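Putative uncharacterized protein (Mycobacterium tuberculosis, PDB 3I7T) is of unknown function but forms a homotrimer and belongs to the RidA (YjgF/YER057c/UK114) family, some members of which hydrolyse reactive enamine and imine intermediates. Local coordinates at residues I54-Q58 and A59-L63; I71-T74 and D75-R78; A104-A107 and P108-V112. All coordinates share one frame; numbering follows the deposited sequence.

Contact 1 (I54-Q58 and A59-L63); sequences IALGQ and AGATL
Leu56 and Ala61 meet where helix 41-58 ends in a Schellman motif. The backbone N of Ala61 donates to Leu56 O at 2.8 Å, and the bond is fairly straight, 158° at the hydrogen. The second bond of the motif runs from Gly60 N to Gly57 O at 3.1 Å. Gly60 is the C-prime residue, and its positive phi of 70° turns the chain back across the helix end. Leu56 O also accepts from Ala59 N at 2.8 Å, by a more bent bond. The two donors reach this oxygen from opposite faces of its carbonyl plane, and neither lies in that plane. The carbonyl is thus gripped twice as the helical bonding pattern runs out.

The apolar part of the contact lies beside these bonds. With CG anti to the carbonyl carbon (chi1 -72°), the branched end of Leu56 lies beside the 61-63 chain; its two methyls then meet different partners. CD2 packs on CB of Ala61. CD1 reaches on toward Leu63, whose side chain crosses that of Leu56 at about a right angle. Leu56 CD1 and Leu63 CD2 come within 4.1 Å of each other.

Further out, Val29 and Val31 of strand 28-35 lie against Leu56, so the last helical turn rests on the sheet. Ala59 packs on Val29 and on Val7 of strand 4-7. Its carbonyl oxygen accepts a hydrogen bond from Arg24. After the turn, Asp65 accepts from Thr62 N through its carboxylate and holds the start of the connection to strand 66-73. At the helix end itself, a CA-H...O contact brings Gly57 CA to 3.3 Å from Ala61 O.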
loop_
_atom_site.group_PDB
_atom_site.type_symbol
_atom_site.label_atom_id
_atom_site.label_comp_id
_atom_site.label_asym_id
_atom_site.label_seq_id
_atom_site.Cartn_x
_atom_site.Cartn_y
_atom_site.Cartn_z
ATOM N N ILE A 54 13.096 13.731 -6.645
ATOM C CA ILE A 54 14.212 14.233 -5.851
ATOM C C ILE A 54 14.661 13.180 -4.835
ATOM O O ILE A 54 15.870 12.931 -4.658
ATOM C CB ILE A 54 13.831 15.537 -5.115
ATOM C CG1 ILE A 54 13.568 16.665 -6.117
ATOM C CG2 ILE A 54 14.927 15.946 -4.120
ATOM C CD1 ILE A 54 13.063 17.951 -5.445
ATOM N N ALA A 55 13.701 12.547 -4.172
ATOM C CA ALA A 55 14.027 11.541 -3.170
ATOM C C ALA A 55 14.667 10.334 -3.844
ATOM O O ALA A 55 15.720 9.851 -3.419
ATOM C CB ALA A 55 12.790 11.142 -2.374
ATOM N N LEU A 56 14.049 9.878 -4.927
ATOM C CA LEU A 56 14.619 8.804 -5.732
ATOM C C LEU A 56 16.064 9.067 -6.149
ATOM O O LEU A 56 16.935 8.196 -6.001
ATOM C CB LEU A 56 13.751 8.563 -6.980
ATOM C CG LEU A 56 12.409 7.888 -6.703
ATOM C CD1 LEU A 56 11.552 7.783 -7.976
ATOM C CD2 LEU A 56 12.666 6.505 -6.095
ATOM N N GLY A 57 16.319 10.260 -6.684
ATOM C CA GLY A 57 17.640 10.602 -7.214
ATOM C C GLY A 57 18.679 10.578 -6.115
ATOM O O GLY A 57 19.819 10.141 -6.316
ATOM N N GLN A 58 18.294 11.028 -4.932
ATOM C CA GLN A 58 19.190 10.924 -3.791
ATOM C C GLN A 58 19.434 9.491 -3.296
ATOM O O GLN A 58 20.403 9.233 -2.577
ATOM C CB GLN A 58 18.714 11.833 -2.671
ATOM C CG GLN A 58 18.889 13.304 -3.024
ATOM C CD GLN A 58 18.410 14.206 -1.925
ATOM O OE1 GLN A 58 17.258 14.638 -1.922
ATOM N NE2 GLN A 58 19.277 14.476 -0.965
ATOM N N ALA A 59 18.579 8.569 -3.718
ATOM C CA ALA A 59 18.756 7.140 -3.462
ATOM C C ALA A 59 19.302 6.396 -4.696
ATOM O O ALA A 59 19.222 5.168 -4.775
ATOM C CB ALA A 59 17.438 6.511 -2.983
ATOM N N GLY A 60 19.861 7.128 -5.659
ATOM C CA GLY A 60 20.428 6.485 -6.840
ATOM C C GLY A 60 19.410 5.862 -7.792
ATOM O O GLY A 60 19.728 4.921 -8.519
ATOM N N ALA A 61 18.184 6.369 -7.788
ATOM C CA ALA A 61 17.137 5.855 -8.671
ATOM C C ALA A 61 16.509 6.983 -9.476
ATOM O O ALA A 61 16.662 8.162 -9.133
ATOM C CB ALA A 61 16.064 5.140 -7.862
ATOM N N THR A 62 15.778 6.609 -10.527
ATOM C CA THR A 62 15.077 7.576 -11.378
ATOM C C THR A 62 13.615 7.157 -11.516
ATOM O O THR A 62 13.229 6.052 -11.103
ATOM C CB THR A 62 15.714 7.718 -12.812
ATOM O OG1 THR A 62 15.432 6.556 -13.592
ATOM C CG2 THR A 62 17.240 7.920 -12.758
ATOM N N LEU A 63 12.789 8.025 -12.091
ATOM C CA LEU A 63 11.402 7.637 -12.364
ATOM C C LEU A 63 11.288 6.351 -13.184
ATOM O O LEU A 63 10.339 5.589 -13.014
ATOM C CB LEU A 63 10.659 8.769 -13.069
ATOM C CG LEU A 63 10.477 9.973 -12.152
ATOM C CD1 LEU A 63 9.972 11.178 -12.945
ATOM C CD2 LEU A 63 9.509 9.608 -11.027
#

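Contact 2 (I71-T74 and D75-R78); sequences IYVT and DISR
Val73 and Ile76 form the tightly packed side of this turn, where strand 66-73 gives way to a short 3-10 segment at 76-77. One branch of Val73 does the touching. Its CG2 lies 3.7 Å from Ile76 CA and 3.9 Å from Ile76 CB. With CG1 anti to the carbonyl carbon (chi1 -69°), CG2 is the methyl that faces Ile76. Both residues are buried.

The other side is looser and polar. Thr74 and Arg78 lie side by side and point the same way, but OG1 and NH2 are 4.2 Å apart. Water 1 fills the role of a bridge. It accepts from Arg78 NH2 at 3.0 Å and is hydrogen-bonded to Thr74 OG1 at 2.9 Å. A weak bond from Asp75 N also reaches it. The stronger polar partner of Arg78 is Asp40, in a salt bridge through NH1. The pairing of Arg78 NE with Asp75 OD2 is long, and the oxygen lies well out of the guanidinium plane, so only charge joins them.

Asp75 shapes the bend as an Asx turn. Its OD1 accepts from Ser77 N at 2.8 Å and from Ser77 OG at 2.7 Å. Both donors come from the same face of the carboxylate, OG on the syn side and N on the anti side. This double grip limits rotation of the carboxylate.

Arg78 stands at the N-cap of helix 79-90, and Val82 of that helix covers Val73. Strands 99-101 and 112-119 flank strand 66-73. Ile76 packs on Met99 of strand 99-101 in its own chain, and on Leu105 of the second subunit.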
loop_
_atom_site.group_PDB
_atom_site.type_symbol
_atom_site.label_atom_id
_atom_site.label_comp_id
_atom_site.label_asym_id
_atom_site.label_seq_id
_atom_site.Cartn_x
_atom_site.Cartn_y
_atom_site.Cartn_z
ATOM N N ILE A 71 -1.935 6.383 -5.299
ATOM C CA ILE A 71 -2.422 7.750 -5.234
ATOM C C ILE A 71 -3.663 7.855 -4.353
ATOM O O ILE A 71 -4.668 7.205 -4.616
ATOM C CB ILE A 71 -2.775 8.266 -6.655
ATOM C CG1 ILE A 71 -1.575 8.120 -7.602
ATOM C CG2 ILE A 71 -3.281 9.722 -6.605
ATOM C CD1 ILE A 71 -1.913 8.393 -9.036
ATOM N N TYR A 72 -3.569 8.657 -3.297
ATOM C CA TYR A 72 -4.711 9.010 -2.469
ATOM C C TYR A 72 -5.183 10.406 -2.824
ATOM O O TYR A 72 -4.396 11.351 -2.800
ATOM C CB TYR A 72 -4.326 8.997 -0.988
ATOM C CG TYR A 72 -3.617 7.741 -0.548
ATOM C CD1 TYR A 72 -4.335 6.597 -0.244
ATOM C CD2 TYR A 72 -2.233 7.697 -0.439
ATOM C CE1 TYR A 72 -3.700 5.427 0.156
ATOM C CE2 TYR A 72 -1.584 6.531 -0.037
ATOM C CZ TYR A 72 -2.331 5.398 0.258
ATOM O OH TYR A 72 -1.706 4.226 0.659
ATOM N N VAL A 73 -6.473 10.540 -3.105
ATOM C CA VAL A 73 -7.050 11.836 -3.406
ATOM C C VAL A 73 -8.229 12.132 -2.489
ATOM O O VAL A 73 -8.896 11.213 -1.993
ATOM C CB VAL A 73 -7.484 11.946 -4.873
ATOM C CG1 VAL A 73 -6.274 11.969 -5.774
ATOM C CG2 VAL A 73 -8.452 10.799 -5.244
ATOM N N THR A 74 -8.496 13.413 -2.252
ATOM C CA THR A 74 -9.639 13.753 -1.424
ATOM C C THR A 74 -10.917 13.871 -2.265
ATOM O O THR A 74 -12.015 13.844 -1.727
ATOM C CB THR A 74 -9.410 15.014 -0.533
ATOM O OG1 THR A 74 -9.104 16.161 -1.344
ATOM C CG2 THR A 74 -8.284 14.757 0.473
ATOM N N ASP A 75 -10.776 13.984 -3.580
ATOM C CA ASP A 75 -11.945 14.011 -4.450
ATOM C C ASP A 75 -11.677 13.238 -5.726
ATOM O O ASP A 75 -11.092 13.775 -6.673
ATOM C CB ASP A 75 -12.341 15.440 -4.794
ATOM C CG ASP A 75 -13.572 15.496 -5.675
ATOM O OD1 ASP A 75 -13.977 14.424 -6.189
ATOM O OD2 ASP A 75 -14.135 16.602 -5.852
ATOM N N ILE A 76 -12.090 11.976 -5.743
ATOM C CA ILE A 76 -11.755 11.099 -6.862
ATOM C C ILE A 76 -12.515 11.487 -8.141
ATOM O O ILE A 76 -12.205 11.006 -9.237
ATOM C CB ILE A 76 -11.966 9.592 -6.514
ATOM C CG1 ILE A 76 -11.061 8.706 -7.392
ATOM C CG2 ILE A 76 -13.443 9.204 -6.610
ATOM C CD1 ILE A 76 -10.820 7.359 -6.818
ATOM N N SER A 77 -13.507 12.361 -8.012
ATOM C CA SER A 77 -14.182 12.849 -9.204
ATOM C C SER A 77 -13.220 13.704 -10.034
ATOM O O SER A 77 -13.487 14.005 -11.204
ATOM C CB SER A 77 -15.465 13.615 -8.857
ATOM O OG SER A 77 -15.198 14.953 -8.493
ATOM N N ARG A 78 -12.095 14.083 -9.431
ATOM C CA ARG A 78 -11.074 14.856 -10.133
ATOM C C ARG A 78 -9.915 13.980 -10.615
ATOM O O ARG A 78 -8.805 14.463 -10.803
ATOM C CB ARG A 78 -10.559 15.999 -9.250
ATOM C CG ARG A 78 -11.638 17.001 -8.849
ATOM C CD ARG A 78 -11.047 18.238 -8.176
ATOM N NE ARG A 78 -10.626 17.971 -6.796
ATOM C CZ ARG A 78 -9.974 18.838 -6.021
ATOM N NH1 ARG A 78 -9.646 20.047 -6.484
ATOM N NH2 ARG A 78 -9.651 18.497 -4.787
HETATM O O HOH W 1 -8.650 15.779 -4.162
#

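Contact 3 (A104-A107 and P108-V112); sequences ALIA and PGLLV
Ala107 and Leu110 are the first and last residues of a type I beta turn. Its hydrogen bond runs from Leu110 N to Ala107 O at 3.1 Å.

Water 2 bridges the two arms of the loop next to the turn. It donates to Ala107 O and Leu110 O, each at 2.6 Å, and accepts from Leu105 N at 3.0 Å. Ala107 O therefore has two donors.

The apolar contacts centre on Leu110. Its CD1 reaches Ile106 CG2 at 3.6 Å and Ala107 CB at 3.7 Å. The Ile106 and Leu110 side chains run alongside each other in the same direction. Leu105 lays its CD1 along the backbone of 110-112, 3.4 Å from Leu110 O and 3.2 Å from Val112 N. The latter is a buried donor with no polar partner in the model.

Along the chain, the turn lies in the loop that joins strand 99-101 to strand 112-119. Leu105 packs on Tyr72 of strand 66-73 and on Val100 of the third subunit, while Ile106 meets Trp79 of that subunit. Gln44 of helix 41-58 bonds Gly109 O and Leu111 N.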
loop_
_atom_site.group_PDB
_atom_site.type_symbol
_atom_site.label_atom_id
_atom_site.label_comp_id
_atom_site.label_asym_id
_atom_site.label_seq_id
_atom_site.Cartn_x
_atom_site.Cartn_y
_atom_site.Cartn_z
ATOM N N ALA A 104 -9.498 12.322 4.421
ATOM C CA ALA A 104 -8.565 13.428 4.668
ATOM C C ALA A 104 -7.103 13.022 4.492
ATOM O O ALA A 104 -6.759 11.859 4.643
ATOM C CB ALA A 104 -8.785 14.001 6.077
ATOM N N LEU A 105 -6.253 13.990 4.151
ATOM C CA LEU A 105 -4.807 13.826 4.263
ATOM C C LEU A 105 -4.336 14.590 5.513
ATOM O O LEU A 105 -5.153 15.155 6.237
ATOM C CB LEU A 105 -4.087 14.295 2.985
ATOM C CG LEU A 105 -4.543 13.569 1.710
ATOM C CD1 LEU A 105 -4.101 14.285 0.438
ATOM C CD2 LEU A 105 -4.114 12.099 1.695
ATOM N N ILE A 106 -3.031 14.611 5.762
ATOM C CA ILE A 106 -2.481 15.151 7.018
ATOM C C ILE A 106 -2.860 16.610 7.317
ATOM O O ILE A 106 -2.883 17.029 8.478
ATOM C CB ILE A 106 -0.944 15.004 7.046
ATOM C CG1 ILE A 106 -0.401 15.264 8.449
ATOM C CG2 ILE A 106 -0.292 15.916 5.998
ATOM C CD1 ILE A 106 -0.522 14.074 9.350
ATOM N N ALA A 107 -3.156 17.381 6.274
ATOM C CA ALA A 107 -3.584 18.775 6.424
ATOM C C ALA A 107 -4.720 19.054 5.453
ATOM O O ALA A 107 -4.774 18.459 4.373
ATOM C CB ALA A 107 -2.427 19.726 6.174
ATOM N N PRO A 108 -5.635 19.960 5.831
ATOM C CA PRO A 108 -6.889 20.103 5.085
ATOM C C PRO A 108 -6.734 20.662 3.664
ATOM O O PRO A 108 -7.608 20.432 2.827
ATOM C CB PRO A 108 -7.740 21.044 5.953
ATOM C CG PRO A 108 -6.863 21.492 7.099
ATOM C CD PRO A 108 -5.485 20.949 6.911
ATOM N N GLY A 109 -5.651 21.386 3.390
ATOM C CA GLY A 109 -5.446 21.949 2.052
ATOM C C GLY A 109 -4.781 20.982 1.081
ATOM O O GLY A 109 -4.612 21.288 -0.104
ATOM N N LEU A 110 -4.403 19.812 1.587
ATOM C CA LEU A 110 -3.672 18.816 0.807
ATOM C C LEU A 110 -4.670 17.889 0.126
ATOM O O LEU A 110 -5.537 17.310 0.786
ATOM C CB LEU A 110 -2.717 18.029 1.714
ATOM C CG LEU A 110 -1.705 18.962 2.394
ATOM C CD1 LEU A 110 -0.706 18.179 3.238
ATOM C CD2 LEU A 110 -0.987 19.797 1.333
ATOM N N LEU A 111 -4.545 17.764 -1.193
ATOM C CA LEU A 111 -5.598 17.176 -2.020
ATOM C C LEU A 111 -5.215 15.837 -2.620
ATOM O O LEU A 111 -6.059 15.115 -3.156
ATOM C CB LEU A 111 -5.931 18.137 -3.151
ATOM C CG LEU A 111 -6.400 19.511 -2.688
ATOM C CD1 LEU A 111 -6.632 20.402 -3.906
ATOM C CD2 LEU A 111 -7.654 19.403 -1.824
ATOM N N VAL A 112 -3.935 15.521 -2.536
ATOM C CA VAL A 112 -3.387 14.326 -3.170
ATOM C C VAL A 112 -2.109 13.910 -2.446
ATOM O O VAL A 112 -1.322 14.754 -2.027
ATOM C CB VAL A 112 -3.143 14.521 -4.705
ATOM C CG1 VAL A 112 -2.216 15.683 -4.978
ATOM C CG2 VAL A 112 -2.567 13.255 -5.315
HETATM O O HOH W 2 -6.472 16.825 3.207
#

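How the contacts relate
Contacts 2 and 3 are neighbours, with centres 11 Å apart. They probably share a backbone hydrogen bond from Thr74 N to Leu111 O, at 3.1 Å. Arg78 NH2 also packs against Leu111 CD1 at 3.7 Å. Contact 1 lies on the opposite side of the chain's centre, about 26 Å from contact 2 and 25 Å from contact 3, centre to centre. Helix 41-58 links the two regions: it ends in contact 1, while its Gln44 holds contact 3. Contacts 2 and 3 both reach other subunits of the trimer, but contact 1 touches none. In RidA relatives the active-site clefts lie between subunits, so contacts 2 and 3 are probably nearer to such a cleft.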